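Local coordinates for cellulose binding protein (Clavibacter michiganensis, PDB 4JJO) that probably binds plant cell-wall polysaccharide as the expansin-like part of a longer cellulase, whose whole chain is predicted to hydrolyse beta-1,4-glucan links in cellulose, at residues P29-Y42 with V63-L77. Residues are numbered along the deposited sequence; the frame is centred on the assembly and turned at random.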
ATOM      1  N   PRO A  29      -1.658   7.265  -7.976  1.00 26.06           N
ATOM      2  CA  PRO A  29      -3.111   7.129  -8.142  1.00 27.07           C
ATOM      3  C   PRO A  29      -3.676   8.163  -9.108  1.00 27.64           C
ATOM      4  O   PRO A  29      -3.187   9.290  -9.160  1.00 27.19           O
ATOM      5  CB  PRO A  29      -3.660   7.344  -6.726  1.00 27.01           C
ATOM      6  CG  PRO A  29      -2.542   7.935  -5.936  1.00 26.08           C
ATOM      7  CD  PRO A  29      -1.273   7.463  -6.571  1.00 25.42           C
ATOM      8  N   ALA A  30      -4.703   7.779  -9.858  1.00 29.98           N
ATOM      9  CA  ALA A  30      -5.239   8.630 -10.913  1.00 31.51           C
ATOM     10  C   ALA A  30      -5.886   9.899 -10.359  1.00 30.58           C
ATOM     11  O   ALA A  30      -5.881  10.938 -11.018  1.00 31.39           O
ATOM     12  CB  ALA A  30      -6.227   7.852 -11.769  1.00 33.82           C
ATOM     13  N   ASP A  31      -6.434   9.822  -9.150  1.00 29.51           N
ATOM     14  CA  ASP A  31      -7.026  10.996  -8.519  1.00 29.85           C
ATOM     15  C   ASP A  31      -5.961  11.876  -7.866  1.00 27.11           C
ATOM     16  O   ASP A  31      -6.267  12.951  -7.351  1.00 26.93           O
ATOM     17  CB  ASP A  31      -8.078  10.595  -7.481  1.00 31.09           C
ATOM     18  CG  ASP A  31      -7.496   9.781  -6.337  1.00 30.33           C
ATOM     19  OD1 ASP A  31      -6.255   9.661  -6.254  1.00 29.03           O
ATOM     20  OD2 ASP A  31      -8.281   9.264  -5.513  1.00 30.91           O
ATOM     21  N   ARG A  32      -4.717  11.407  -7.878  1.00 25.24           N
ATOM     22  CA  ARG A  32      -3.596  12.173  -7.338  1.00 24.25           C
ATOM     23  C   ARG A  32      -3.746  12.424  -5.844  1.00 22.60           C
ATOM     24  O   ARG A  32      -3.173  13.371  -5.306  1.00 19.92           O
ATOM     25  CB  ARG A  32      -3.448  13.506  -8.075  1.00 26.51           C
ATOM     26  CG  ARG A  32      -3.096  13.351  -9.539  1.00 29.07           C
ATOM     27  CD  ARG A  32      -1.950  12.380  -9.678  1.00 29.22           C
ATOM     28  NE  ARG A  32      -1.377  12.351 -11.020  1.00 31.96           N
ATOM     29  CZ  ARG A  32      -1.219  11.249 -11.751  1.00 32.70           C
ATOM     30  NH1 ARG A  32      -1.593  10.065 -11.287  1.00 32.34           N
ATOM     31  NH2 ARG A  32      -0.686  11.328 -12.959  1.00 34.56           N
ATOM     32  N   MET A  33      -4.509  11.567  -5.178  1.00 22.62           N
ATOM     33  CA  MET A  33      -4.726  11.693  -3.743  1.00 21.68           C
ATOM     34  C   MET A  33      -3.872  10.669  -3.010  1.00 19.97           C
ATOM     35  O   MET A  33      -4.252   9.506  -2.867  1.00 19.79           O
ATOM     36  CB  MET A  33      -6.201  11.498  -3.403  1.00 22.49           C
ATOM     37  CG  MET A  33      -7.121  12.535  -4.033  1.00 24.26           C
ATOM     38  SD  MET A  33      -6.777  14.215  -3.471  1.00 26.10           S
ATOM     39  CE  MET A  33      -7.889  15.159  -4.507  1.00 42.91           C
ATOM     40  N   TYR A  34      -2.705  11.113  -2.561  1.00 18.85           N
ATOM     41  CA  TYR A  34      -1.767  10.238  -1.873  1.00 17.58           C
ATOM     42  C   TYR A  34      -1.012  11.020  -0.813  1.00 16.24           C
ATOM     43  O   TYR A  34      -1.158  12.238  -0.711  1.00 16.55           O
ATOM     44  CB  TYR A  34      -0.791   9.606  -2.865  1.00 17.09           C
ATOM     45  CG  TYR A  34      -0.010  10.600  -3.696  1.00 17.74           C
ATOM     46  CD1 TYR A  34       1.209  11.093  -3.259  1.00 17.50           C
ATOM     47  CD2 TYR A  34      -0.488  11.030  -4.927  1.00 18.90           C
ATOM     48  CE1 TYR A  34       1.928  11.995  -4.020  1.00 18.40           C
ATOM     49  CE2 TYR A  34       0.223  11.929  -5.694  1.00 19.83           C
ATOM     50  CZ  TYR A  34       1.429  12.406  -5.238  1.00 19.31           C
ATOM     51  OH  TYR A  34       2.138  13.305  -6.001  1.00 20.41           O
ATOM     52  N   VAL A  35      -0.200  10.322  -0.030  1.00 15.05           N
ATOM     53  CA  VAL A  35       0.467  10.942   1.106  1.00 14.45           C
ATOM     54  C   VAL A  35       1.728  10.184   1.492  1.00 14.94           C
ATOM     55  O   VAL A  35       1.812   8.967   1.322  1.00 15.25           O
ATOM     56  CB  VAL A  35      -0.476  10.991   2.325  1.00 14.37           C
ATOM     57  CG1 VAL A  35      -0.851   9.582   2.762  1.00 13.78           C
ATOM     58  CG2 VAL A  35       0.156  11.764   3.471  1.00 14.83           C
ATOM     59  N   ALA A  36       2.712  10.923   1.998  1.00 14.63           N
ATOM     60  CA  ALA A  36       3.895  10.336   2.600  1.00 15.20           C
ATOM     61  C   ALA A  36       3.782  10.495   4.108  1.00 15.08           C
ATOM     62  O   ALA A  36       3.466  11.577   4.604  1.00 16.35           O
ATOM     63  CB  ALA A  36       5.144  11.017   2.091  1.00 15.95           C
ATOM     64  N   VAL A  37       4.034   9.414   4.838  1.00 13.95           N
ATOM     65  CA  VAL A  37       3.856   9.422   6.284  1.00 14.53           C
ATOM     66  C   VAL A  37       5.185   9.262   7.011  1.00 15.43           C
ATOM     67  O   VAL A  37       6.160   8.772   6.444  1.00 15.95           O
ATOM     68  CB  VAL A  37       2.894   8.307   6.739  1.00 12.93           C
ATOM     69  CG1 VAL A  37       1.498   8.550   6.180  1.00 13.15           C
ATOM     70  CG2 VAL A  37       3.413   6.937   6.319  1.00 12.81           C
ATOM     71  N   SER A  38       5.212   9.673   8.274  1.00 16.42           N
ATOM     72  CA  SER A  38       6.429   9.608   9.070  1.00 17.00           C
ATOM     73  C   SER A  38       6.914   8.167   9.181  1.00 16.31           C
ATOM     74  O   SER A  38       6.143   7.223   8.991  1.00 14.42           O
ATOM     75  CB  SER A  38       6.195  10.198  10.463  1.00 17.55           C
ATOM     76  OG  SER A  38       5.224   9.455  11.173  1.00 18.12           O
ATOM     77  N   SER A  39       8.195   8.002   9.490  1.00 17.30           N
ATOM     78  CA  SER A  39       8.801   6.679   9.524  1.00 18.20           C
ATOM     79  C   SER A  39       8.096   5.737  10.496  1.00 17.06           C
ATOM     80  O   SER A  39       7.883   4.574  10.170  1.00 16.02           O
ATOM     81  CB  SER A  39      10.291   6.781   9.852  1.00 20.07           C
ATOM     82  OG  SER A  39      10.996   7.398   8.787  1.00 20.59           O
ATOM     83  N   PRO A  40       7.731   6.231  11.693  1.00 17.81           N
ATOM     84  CA  PRO A  40       6.991   5.370  12.626  1.00 17.27           C
ATOM     85  C   PRO A  40       5.620   4.946  12.095  1.00 16.02           C
ATOM     86  O   PRO A  40       5.187   3.819  12.328  1.00 16.01           O
ATOM     87  CB  PRO A  40       6.833   6.253  13.870  1.00 18.43           C
ATOM     88  CG  PRO A  40       7.937   7.240  13.780  1.00 18.89           C
ATOM     89  CD  PRO A  40       8.107   7.512  12.315  1.00 18.28           C
ATOM     90  N   GLU A  41       4.946   5.847  11.391  1.00 15.45           N
ATOM     91  CA  GLU A  41       3.634   5.547  10.830  1.00 16.02           C
ATOM     92  C   GLU A  41       3.753   4.702   9.564  1.00 16.21           C
ATOM     93  O   GLU A  41       2.846   3.937   9.236  1.00 17.79           O
ATOM     94  CB  GLU A  41       2.867   6.842  10.549  1.00 17.05           C
ATOM     95  CG  GLU A  41       2.507   7.619  11.811  1.00 18.27           C
ATOM     96  CD  GLU A  41       1.834   8.944  11.522  1.00 18.78           C
ATOM     97  OE1 GLU A  41       0.588   8.971  11.443  1.00 20.27           O
ATOM     98  OE2 GLU A  41       2.547   9.960  11.388  1.00 17.85           O
ATOM     99  N   TYR A  42       4.873   4.846   8.860  1.00 14.75           N
ATOM    100  CA  TYR A  42       5.173   4.029   7.690  1.00 15.28           C
ATOM    101  C   TYR A  42       5.333   2.575   8.118  1.00 15.56           C
ATOM    102  O   TYR A  42       4.934   1.653   7.404  1.00 15.36           O
ATOM    103  CB  TYR A  42       6.454   4.535   7.023  1.00 15.00           C
ATOM    104  CG  TYR A  42       6.790   3.872   5.705  1.00 15.62           C
ATOM    105  CD1 TYR A  42       5.992   4.058   4.590  1.00 15.95           C
ATOM    106  CD2 TYR A  42       7.922   3.079   5.572  1.00 16.58           C
ATOM    107  CE1 TYR A  42       6.304   3.467   3.382  1.00 16.65           C
ATOM    108  CE2 TYR A  42       8.239   2.486   4.370  1.00 17.53           C
ATOM    109  CZ  TYR A  42       7.424   2.678   3.279  1.00 17.40           C
ATOM    110  OH  TYR A  42       7.736   2.091   2.074  1.00 18.12           O
ATOM    111  N   VAL A  63      -6.804   9.869   1.222  1.00 15.94           N
ATOM    112  CA  VAL A  63      -5.530   9.705   0.533  1.00 16.49           C
ATOM    113  C   VAL A  63      -4.948   8.310   0.743  1.00 17.14           C
ATOM    114  O   VAL A  63      -5.103   7.709   1.807  1.00 16.57           O
ATOM    115  CB  VAL A  63      -4.494  10.757   0.998  1.00 16.49           C
ATOM    116  CG1 VAL A  63      -4.898  12.147   0.538  1.00 17.53           C
ATOM    117  CG2 VAL A  63      -4.322  10.714   2.510  1.00 15.06           C
ATOM    118  N   GLN A  64      -4.286   7.798  -0.290  1.00 17.89           N
ATOM    119  CA  GLN A  64      -3.608   6.513  -0.210  1.00 18.70           C
ATOM    120  C   GLN A  64      -2.197   6.709   0.334  1.00 17.24           C
ATOM    121  O   GLN A  64      -1.451   7.563  -0.145  1.00 16.78           O
ATOM    122  CB  GLN A  64      -3.538   5.856  -1.592  1.00 21.30           C
ATOM    123  CG  GLN A  64      -2.757   4.547  -1.617  1.00 23.00           C
ATOM    124  CD  GLN A  64      -2.733   3.871  -2.984  1.00 26.75           C
ATOM    125  OE1 GLN A  64      -2.299   2.725  -3.105  1.00 28.37           O
ATOM    126  NE2 GLN A  64      -3.190   4.573  -4.015  1.00 28.66           N
ATOM    127  N   VAL A  65      -1.835   5.925   1.343  1.00 16.83           N
ATOM    128  CA  VAL A  65      -0.476   5.963   1.865  1.00 17.22           C
ATOM    129  C   VAL A  65       0.445   5.327   0.833  1.00 17.60           C
ATOM    130  O   VAL A  65       0.316   4.146   0.515  1.00 18.35           O
ATOM    131  CB  VAL A  65      -0.354   5.221   3.205  1.00 17.12           C
ATOM    132  CG1 VAL A  65       1.107   5.096   3.602  1.00 17.26           C
ATOM    133  CG2 VAL A  65      -1.142   5.941   4.289  1.00 16.51           C
ATOM    134  N   ALA A  66       1.376   6.119   0.311  1.00 16.99           N
ATOM    135  CA  ALA A  66       2.167   5.706  -0.838  1.00 17.74           C
ATOM    136  C   ALA A  66       3.664   5.889  -0.636  1.00 17.77           C
ATOM    137  O   ALA A  66       4.456   5.453  -1.469  1.00 17.85           O
ATOM    138  CB  ALA A  66       1.730   6.494  -2.053  1.00 18.27           C
ATOM    139  N   ASP A  67       4.058   6.529   0.460  1.00 17.99           N
ATOM    140  CA  ASP A  67       5.434   6.994   0.585  1.00 19.67           C
ATOM    141  C   ASP A  67       5.836   7.202   2.042  1.00 19.27           C
ATOM    142  O   ASP A  67       4.988   7.220   2.935  1.00 18.47           O
ATOM    143  CB  ASP A  67       5.581   8.317  -0.171  1.00 19.98           C
ATOM    144  CG  ASP A  67       6.982   8.536  -0.716  1.00 21.90           C
ATOM    145  OD1 ASP A  67       7.899   7.764  -0.365  1.00 22.08           O
ATOM    146  OD2 ASP A  67       7.162   9.488  -1.507  1.00 23.12           O
ATOM    147  N   GLN A  68       7.137   7.365   2.268  1.00 20.41           N
ATOM    148  CA  GLN A  68       7.662   7.664   3.594  1.00 20.42           C
ATOM    149  C   GLN A  68       8.257   9.067   3.642  1.00 20.95           C
ATOM    150  O   GLN A  68       9.069   9.439   2.795  1.00 21.95           O
ATOM    151  CB  GLN A  68       8.735   6.644   3.989  1.00 22.46           C
ATOM    152  CG  GLN A  68       9.488   7.003   5.269  1.00 23.00           C
ATOM    153  CD  GLN A  68      10.361   5.873   5.800  1.00 24.62           C
ATOM    154  OE1 GLN A  68      10.801   5.914   6.947  1.00 25.53           O
ATOM    155  NE2 GLN A  68      10.620   4.869   4.970  1.00 25.65           N
ATOM    156  N   CYS A  69       7.845   9.839   4.642  1.00 19.41           N
ATOM    157  CA  CYS A  69       8.417  11.156   4.892  1.00 21.56           C
ATOM    158  C   CYS A  69       9.404  11.055   6.044  1.00 23.39           C
ATOM    159  O   CYS A  69       9.014  11.113   7.209  1.00 22.57           O
ATOM    160  CB  CYS A  69       7.320  12.163   5.237  1.00 20.44           C
ATOM    161  SG  CYS A  69       7.927  13.838   5.581  1.00 22.73           S
ATOM    162  N   HIS A  70      10.683  10.906   5.712  1.00 26.64           N
ATOM    163  CA  HIS A  70      11.713  10.683   6.720  1.00 30.38           C
ATOM    164  C   HIS A  70      11.837  11.844   7.705  1.00 30.99           C
ATOM    165  O   HIS A  70      12.165  11.635   8.872  1.00 32.41           O
ATOM    166  CB  HIS A  70      13.066  10.432   6.047  1.00 34.82           C
ATOM    167  CG  HIS A  70      13.113   9.179   5.229  1.00 36.76           C
ATOM    168  ND1 HIS A  70      12.834   9.157   3.880  1.00 37.45           N
ATOM    169  CD2 HIS A  70      13.413   7.903   5.572  1.00 37.68           C
ATOM    170  CE1 HIS A  70      12.956   7.922   3.427  1.00 38.02           C
ATOM    171  NE2 HIS A  70      13.308   7.142   4.435  1.00 38.20           N
ATOM    172  N   GLY A  71      11.574  13.061   7.237  1.00 30.11           N
ATOM    173  CA  GLY A  71      11.753  14.242   8.061  1.00 29.38           C
ATOM    174  C   GLY A  71      10.527  14.628   8.861  1.00 26.08           C
ATOM    175  O   GLY A  71      10.583  15.564   9.658  1.00 27.06           O
ATOM    176  N   CYS A  72       9.427  13.908   8.660  1.00 22.66           N
ATOM    177  CA  CYS A  72       8.167  14.225   9.324  1.00 20.88           C
ATOM    178  C   CYS A  72       8.073  13.626  10.725  1.00 19.97           C
ATOM    179  O   CYS A  72       8.400  12.456  10.939  1.00 18.29           O
ATOM    180  CB  CYS A  72       6.986  13.716   8.491  1.00 19.44           C
ATOM    181  SG  CYS A  72       6.642  14.620   6.956  1.00 24.52           S
ATOM    182  N   GLU A  73       7.627  14.437  11.678  1.00 19.74           N
ATOM    183  CA  GLU A  73       7.261  13.929  12.988  1.00 20.40           C
ATOM    184  C   GLU A  73       5.949  13.172  12.846  1.00 19.10           C
ATOM    185  O   GLU A  73       5.242  13.318  11.849  1.00 18.44           O
ATOM    186  CB  GLU A  73       7.076  15.072  13.991  1.00 21.14           C
ATOM    187  CG  GLU A  73       8.307  15.930  14.225  1.00 22.50           C
ATOM    188  CD  GLU A  73       9.435  15.172  14.899  1.00 24.28           C
ATOM    189  OE1 GLU A  73       9.208  14.024  15.332  1.00 24.15           O
ATOM    190  OE2 GLU A  73      10.550  15.726  14.998  1.00 25.78           O
ATOM    191  N   VAL A  74       5.624  12.361  13.841  1.00 19.29           N
ATOM    192  CA  VAL A  74       4.327  11.708  13.872  1.00 18.36           C
ATOM    193  C   VAL A  74       3.264  12.798  13.932  1.00 17.83           C
ATOM    194  O   VAL A  74       3.389  13.745  14.705  1.00 19.12           O
ATOM    195  CB  VAL A  74       4.189  10.783  15.095  1.00 18.61           C
ATOM    196  CG1 VAL A  74       2.821  10.121  15.111  1.00 18.07           C
ATOM    197  CG2 VAL A  74       5.290   9.731  15.102  1.00 19.88           C
ATOM    198  N   GLY A  75       2.230  12.669  13.109  1.00 17.12           N
ATOM    199  CA  GLY A  75       1.193  13.685  13.027  1.00 17.95           C
ATOM    200  C   GLY A  75       1.395  14.641  11.864  1.00 17.19           C
ATOM    201  O   GLY A  75       0.497  15.405  11.517  1.00 16.80           O
ATOM    202  N   HIS A  76       2.576  14.594  11.258  1.00 18.15           N
ATOM    203  CA  HIS A  76       2.902  15.479  10.143  1.00 18.57           C
ATOM    204  C   HIS A  76       2.855  14.718   8.823  1.00 17.68           C
ATOM    205  O   HIS A  76       3.734  13.908   8.531  1.00 18.24           O
ATOM    206  CB  HIS A  76       4.283  16.103  10.352  1.00 21.25           C
ATOM    207  CG  HIS A  76       4.758  16.931   9.199  1.00 23.54           C
ATOM    208  ND1 HIS A  76       5.986  17.565   9.196  1.00 26.30           N
ATOM    209  CD2 HIS A  76       4.181  17.230   8.012  1.00 23.81           C
ATOM    210  CE1 HIS A  76       6.138  18.218   8.061  1.00 27.09           C
ATOM    211  NE2 HIS A  76       5.060  18.034   7.321  1.00 25.94           N
ATOM    212  N   LEU A  77       1.823  14.987   8.030  1.00 15.64           N
ATOM    213  CA  LEU A  77       1.667  14.352   6.730  1.00 15.91           C
ATOM    214  C   LEU A  77       2.276  15.200   5.626  1.00 16.84           C
ATOM    215  O   LEU A  77       2.218  16.428   5.663  1.00 17.44           O
ATOM    216  CB  LEU A  77       0.188  14.130   6.408  1.00 16.30           C
ATOM    217  CG  LEU A  77      -0.656  13.228   7.308  1.00 16.33           C
ATOM    218  CD1 LEU A  77      -2.070  13.159   6.752  1.00 16.69           C
ATOM    219  CD2 LEU A  77      -0.058  11.839   7.418  1.00 15.74           C
TER
HETATM  220  O   HOH W   1       2.967  11.237   9.150  1.00 12.67           O
HETATM  221  O   HOH W   2       9.795  10.343   9.980  1.00 18.88           O
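M33 O receives Q64 N and V37 O receives C69 N, the latter at 2.7 Å, in a ladder that joins strands 34-38 and 63-69 in parallel. Between V35 and A36 a beta bulge shifts the register by one: V35 O takes a nearly straight bond from A66 N (3.1 Å) and a weak one from D67 N. V35, V37 and V65 share one face of the sheet, where V63 and L77 pack against them; V35 CG1, between its backbone N and carbonyl carbon (chi1 63°), lies 3.7 Å from V63 CG2, while V35 CG2 meets L77 CB. On the other face, A36 CB packs at 3.5 Å against D67 CB.

Beyond the strands, Q68, its chain extended beyond CG, reaches alongside helix 39-42. Its CB sits over the centre of the Y42 ring, 3.8 Å from the centroid in a CH-pi contact, and its OE1 is modelled 2.4 Å from S39 OG, so short that the bond is doubtful in detail. E41 OE2 gathers S38 OG on its anti lone pair, G75 N from above the carboxylate plane (3.2 Å), and a water that also bridges S38 N and H76 O. The C69-C72 disulfide closes the turn beside S38.

Further out, Y99 OH bonds to E41 OE1, N22 N to D67 OD1, and strand 76-80 flanks strand 34-38 antiparallel. Such a mixed, closed sheet belongs to the double-psi beta-barrel domain of expansins.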